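Local coordinates for ankyrin repeat domain protein (Legionella pneumophila subsp. pneumophila, PDB 6MCA) that is a bacterial effector, also called AnkH, with a cysteine protease-like domain, that interacts with the host LARP7 component of the 7SK snRNP complex, at residues Ser291-Ala302 against Gln328-Ile339. Sequence-based numbering, arbitrary orientation.
Sequences SVNIYRITRPEA and QLGLLPFAQMPI
Ile-294 faces both Phe-334 and Ala-335, while Arg-296 pairs with Leu-332. Ile-294 N donates to Ala-335 O at 2.9 Å, and Arg-296 and Leu-332 exchange two backbone bonds, Arg-296 N to Leu-332 O at 2.8 Å. Between them, Ile-294 O accepts from both Phe-334 N (2.9 Å) and Ala-335 N, and the register slips by one residue: the evidence for a classic beta bulge. Past the last bridge, bonds still join the loop to the chain leaving helix 318-329: Arg-299 N reaches Leu-329 O at 2.9 Å, and Gly-330, with positive phi (63°), turns the chain into its strand. Gly-330 O receives Thr-298 N at 3.2 Å. At the other end, Ser-291 OG donates a hydrogen bond to Ile-339 O at 2.9 Å, from above the carbonyl plane (46° out of it).

Apolar contacts fall on two faces. With CG1 anti to the backbone N (chi1 168°), Val-292 splits its branches, CG1 alongside Met-337 CB and CG2 obliquely against Ile-339 CG1 (3.7 Å); helix 355-364 packs against all three residues. On the opposite face, Leu-331 CD2 touches Ile-297 CG1 (3.9 Å), and Leu-331 CD1 sits over the rim of one Tyr-295 ring face. Bulged and antiparallel, the pair joins 292-297 to 331-337, the outermost strand of a five-stranded sheet.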
loop_
_atom_site.group_PDB
_atom_site.type_symbol
_atom_site.label_atom_id
_atom_site.label_comp_id
_atom_site.label_asym_id
_atom_site.label_seq_id
_atom_site.Cartn_x
_atom_site.Cartn_y
_atom_site.Cartn_z
ATOM N N SER A 291 -20.839 -8.573 0.841
ATOM C CA SER A 291 -19.576 -7.857 0.693
ATOM C C SER A 291 -19.758 -6.485 0.059
ATOM O O SER A 291 -19.151 -5.510 0.514
ATOM C CB SER A 291 -18.594 -8.691 -0.128
ATOM O OG SER A 291 -18.052 -9.750 0.641
ATOM N N VAL A 292 -20.572 -6.383 -0.989
ATOM C CA VAL A 292 -20.636 -5.180 -1.815
ATOM C C VAL A 292 -22.091 -4.794 -2.024
ATOM O O VAL A 292 -22.853 -5.548 -2.647
ATOM C CB VAL A 292 -19.942 -5.380 -3.172
ATOM C CG1 VAL A 292 -20.289 -4.236 -4.109
ATOM C CG2 VAL A 292 -18.437 -5.498 -2.986
ATOM N N ASN A 293 -22.460 -3.602 -1.552
ATOM C CA ASN A 293 -23.810 -3.072 -1.713
ATOM C C ASN A 293 -23.773 -1.756 -2.479
ATOM O O ASN A 293 -22.925 -0.897 -2.217
ATOM C CB ASN A 293 -24.490 -2.863 -0.356
ATOM C CG ASN A 293 -24.837 -4.170 0.326
ATOM O OD1 ASN A 293 -25.866 -4.780 0.034
ATOM N ND2 ASN A 293 -23.980 -4.609 1.240
ATOM N N ILE A 294 -24.709 -1.593 -3.414
ATOM C CA ILE A 294 -24.791 -0.419 -4.276
ATOM C C ILE A 294 -26.154 0.229 -4.076
ATOM O O ILE A 294 -27.189 -0.429 -4.233
ATOM C CB ILE A 294 -24.575 -0.786 -5.756
ATOM C CG1 ILE A 294 -23.260 -1.550 -5.933
ATOM C CG2 ILE A 294 -24.599 0.465 -6.626
ATOM C CD1 ILE A 294 -23.113 -2.205 -7.289
ATOM N N TYR A 295 -26.144 1.517 -3.747
ATOM C CA TYR A 295 -27.326 2.312 -3.467
ATOM C C TYR A 295 -27.415 3.472 -4.450
ATOM O O TYR A 295 -26.423 3.873 -5.067
ATOM C CB TYR A 295 -27.301 2.882 -2.039
ATOM C CG TYR A 295 -26.802 1.943 -0.963
ATOM C CD1 TYR A 295 -25.443 1.706 -0.790
ATOM C CD2 TYR A 295 -27.689 1.322 -0.094
ATOM C CE1 TYR A 295 -24.985 0.857 0.198
ATOM C CE2 TYR A 295 -27.241 0.474 0.899
ATOM C CZ TYR A 295 -25.889 0.244 1.042
ATOM O OH TYR A 295 -25.441 -0.601 2.031
ATOM N N ARG A 296 -28.620 4.022 -4.573
ATOM C CA ARG A 296 -28.829 5.281 -5.272
ATOM C C ARG A 296 -28.839 6.417 -4.258
ATOM O O ARG A 296 -29.490 6.316 -3.211
ATOM C CB ARG A 296 -30.140 5.266 -6.060
ATOM C CG ARG A 296 -30.402 6.556 -6.826
ATOM C CD ARG A 296 -31.869 6.710 -7.201
ATOM N NE ARG A 296 -32.353 5.592 -8.005
ATOM C CZ ARG A 296 -32.164 5.477 -9.315
ATOM N NH1 ARG A 296 -32.641 4.424 -9.966
ATOM N NH2 ARG A 296 -31.496 6.413 -9.977
ATOM N N ILE A 297 -28.116 7.490 -4.564
ATOM C CA ILE A 297 -28.061 8.657 -3.690
ATOM C C ILE A 297 -29.291 9.513 -3.972
ATOM O O ILE A 297 -29.370 10.184 -5.003
ATOM C CB ILE A 297 -26.768 9.453 -3.893
ATOM C CG1 ILE A 297 -25.551 8.577 -3.589
ATOM C CG2 ILE A 297 -26.764 10.697 -3.021
ATOM C CD1 ILE A 297 -24.243 9.153 -4.089
ATOM N N THR A 298 -30.261 9.485 -3.057
ATOM C CA THR A 298 -31.500 10.230 -3.227
ATOM C C THR A 298 -31.458 11.617 -2.600
ATOM O O THR A 298 -32.327 12.442 -2.902
ATOM C CB THR A 298 -32.684 9.448 -2.645
ATOM O OG1 THR A 298 -32.552 9.354 -1.220
ATOM C CG2 THR A 298 -32.743 8.047 -3.242
ATOM N N ARG A 299 -30.474 11.899 -1.744
ATOM C CA ARG A 299 -30.239 13.237 -1.204
ATOM C C ARG A 299 -28.819 13.665 -1.564
ATOM O O ARG A 299 -27.943 13.739 -0.694
ATOM C CB ARG A 299 -30.457 13.282 0.308
ATOM C CG ARG A 299 -31.737 12.606 0.784
ATOM C CD ARG A 299 -31.798 12.536 2.307
ATOM N NE ARG A 299 -33.157 12.301 2.794
ATOM C CZ ARG A 299 -34.093 13.240 2.900
ATOM N NH1 ARG A 299 -33.824 14.493 2.557
ATOM N NH2 ARG A 299 -35.302 12.930 3.351
ATOM N N PRO A 300 -28.555 13.957 -2.842
ATOM C CA PRO A 300 -27.196 14.372 -3.226
ATOM C C PRO A 300 -26.793 15.717 -2.651
ATOM O O PRO A 300 -25.594 16.024 -2.616
ATOM C CB PRO A 300 -27.262 14.416 -4.759
ATOM C CG PRO A 300 -28.695 14.709 -5.048
ATOM C CD PRO A 300 -29.493 14.022 -3.974
ATOM N N GLU A 301 -27.755 16.524 -2.198
ATOM C CA GLU A 301 -27.444 17.818 -1.606
ATOM C C GLU A 301 -26.692 17.688 -0.287
ATOM O O GLU A 301 -26.093 18.668 0.168
ATOM C CB GLU A 301 -28.732 18.617 -1.391
ATOM C CG GLU A 301 -29.711 17.974 -0.414
ATOM C CD GLU A 301 -30.658 16.991 -1.082
ATOM O OE1 GLU A 301 -30.464 16.686 -2.277
ATOM O OE2 GLU A 301 -31.600 16.522 -0.409
ATOM N N ALA A 302 -26.711 16.512 0.336
ATOM C CA ALA A 302 -25.992 16.282 1.582
ATOM C C ALA A 302 -24.539 15.882 1.364
ATOM O O ALA A 302 -23.778 15.821 2.336
ATOM C CB ALA A 302 -26.697 15.203 2.408
ATOM N N GLN A 328 -28.116 10.321 5.956
ATOM C CA GLN A 328 -27.775 11.649 5.455
ATOM C C GLN A 328 -27.888 11.715 3.937
ATOM O O GLN A 328 -28.460 12.665 3.389
ATOM C CB GLN A 328 -26.370 12.043 5.915
ATOM C CG GLN A 328 -26.257 12.275 7.415
ATOM C CD GLN A 328 -24.840 12.589 7.855
ATOM O OE1 GLN A 328 -23.989 12.955 7.043
ATOM N NE2 GLN A 328 -24.578 12.449 9.150
ATOM N N LEU A 329 -27.355 10.713 3.237
ATOM C CA LEU A 329 -27.392 10.695 1.782
ATOM C C LEU A 329 -28.676 10.101 1.219
ATOM O O LEU A 329 -28.899 10.193 0.006
ATOM C CB LEU A 329 -26.194 9.915 1.228
ATOM C CG LEU A 329 -24.803 10.339 1.705
ATOM C CD1 LEU A 329 -23.732 9.479 1.052
ATOM C CD2 LEU A 329 -24.560 11.812 1.419
ATOM N N GLY A 330 -29.522 9.506 2.057
ATOM C CA GLY A 330 -30.722 8.849 1.577
ATOM C C GLY A 330 -30.396 7.686 0.663
ATOM O O GLY A 330 -30.872 7.625 -0.475
ATOM N N LEU A 331 -29.579 6.758 1.155
ATOM C CA LEU A 331 -29.052 5.669 0.339
ATOM C C LEU A 331 -30.142 4.629 0.110
ATOM O O LEU A 331 -30.489 3.871 1.020
ATOM C CB LEU A 331 -27.831 5.050 1.010
ATOM C CG LEU A 331 -26.607 5.962 1.086
ATOM C CD1 LEU A 331 -25.403 5.204 1.624
ATOM C CD2 LEU A 331 -26.307 6.561 -0.281
ATOM N N LEU A 332 -30.669 4.585 -1.111
ATOM C CA LEU A 332 -31.706 3.627 -1.470
ATOM C C LEU A 332 -31.063 2.368 -2.036
ATOM O O LEU A 332 -30.424 2.438 -3.094
ATOM C CB LEU A 332 -32.657 4.234 -2.489
ATOM C CG LEU A 332 -33.738 3.339 -3.098
ATOM C CD1 LEU A 332 -34.551 2.649 -2.015
ATOM C CD2 LEU A 332 -34.637 4.152 -4.015
ATOM N N PRO A 333 -31.197 1.214 -1.379
ATOM C CA PRO A 333 -30.571 -0.013 -1.892
ATOM C C PRO A 333 -31.020 -0.324 -3.312
ATOM O O PRO A 333 -32.208 -0.263 -3.636
ATOM C CB PRO A 333 -31.038 -1.086 -0.902
ATOM C CG PRO A 333 -31.319 -0.336 0.353
ATOM C CD PRO A 333 -31.859 0.997 -0.083
ATOM N N PHE A 334 -30.051 -0.661 -4.160
ATOM C CA PHE A 334 -30.321 -0.860 -5.577
ATOM C C PHE A 334 -29.792 -2.202 -6.066
ATOM O O PHE A 334 -30.508 -2.947 -6.743
ATOM C CB PHE A 334 -29.712 0.282 -6.394
ATOM C CG PHE A 334 -29.892 0.132 -7.877
ATOM C CD1 PHE A 334 -31.089 0.481 -8.481
ATOM C CD2 PHE A 334 -28.863 -0.353 -8.669
ATOM C CE1 PHE A 334 -31.259 0.344 -9.847
ATOM C CE2 PHE A 334 -29.025 -0.493 -10.034
ATOM C CZ PHE A 334 -30.224 -0.142 -10.625
ATOM N N ALA A 335 -28.543 -2.522 -5.736
ATOM C CA ALA A 335 -27.922 -3.733 -6.251
ATOM C C ALA A 335 -26.893 -4.252 -5.257
ATOM O O ALA A 335 -26.569 -3.603 -4.262
ATOM C CB ALA A 335 -27.273 -3.490 -7.619
ATOM N N GLN A 336 -26.375 -5.442 -5.547
ATOM C CA GLN A 336 -25.324 -6.040 -4.739
ATOM C C GLN A 336 -24.400 -6.820 -5.659
ATOM O O GLN A 336 -24.762 -7.163 -6.786
ATOM C CB GLN A 336 -25.896 -6.951 -3.645
ATOM C CG GLN A 336 -26.757 -8.086 -4.174
ATOM C CD GLN A 336 -27.564 -8.769 -3.085
ATOM O OE1 GLN A 336 -28.633 -8.294 -2.698
ATOM N NE2 GLN A 336 -27.058 -9.892 -2.590
ATOM N N MET A 337 -23.193 -7.094 -5.168
ATOM C CA MET A 337 -22.232 -7.846 -5.966
ATOM C C MET A 337 -21.713 -9.038 -5.168
ATOM O O MET A 337 -21.321 -8.880 -4.000
ATOM C CB MET A 337 -21.070 -6.958 -6.428
ATOM C CG MET A 337 -21.398 -6.130 -7.664
ATOM S SD MET A 337 -19.997 -5.209 -8.327
ATOM C CE MET A 337 -18.850 -6.540 -8.683
ATOM N N PRO A 338 -21.696 -10.238 -5.757
ATOM C CA PRO A 338 -21.233 -11.452 -5.050
ATOM C C PRO A 338 -19.713 -11.536 -4.963
ATOM O O PRO A 338 -19.053 -12.383 -5.572
ATOM C CB PRO A 338 -21.838 -12.573 -5.901
ATOM C CG PRO A 338 -21.871 -12.006 -7.278
ATOM C CD PRO A 338 -22.175 -10.538 -7.118
ATOM N N ILE A 339 -19.134 -10.632 -4.182
ATOM C CA ILE A 339 -17.701 -10.634 -3.917
ATOM C C ILE A 339 -17.438 -11.533 -2.715
ATOM O O ILE A 339 -18.140 -11.449 -1.701
ATOM C CB ILE A 339 -17.188 -9.205 -3.669
ATOM C CG1 ILE A 339 -17.241 -8.385 -4.962
ATOM C CG2 ILE A 339 -15.781 -9.229 -3.104
ATOM C CD1 ILE A 339 -15.960 -8.421 -5.772
HETATM O O HOH W 1 -22.987 -8.513 -1.606
#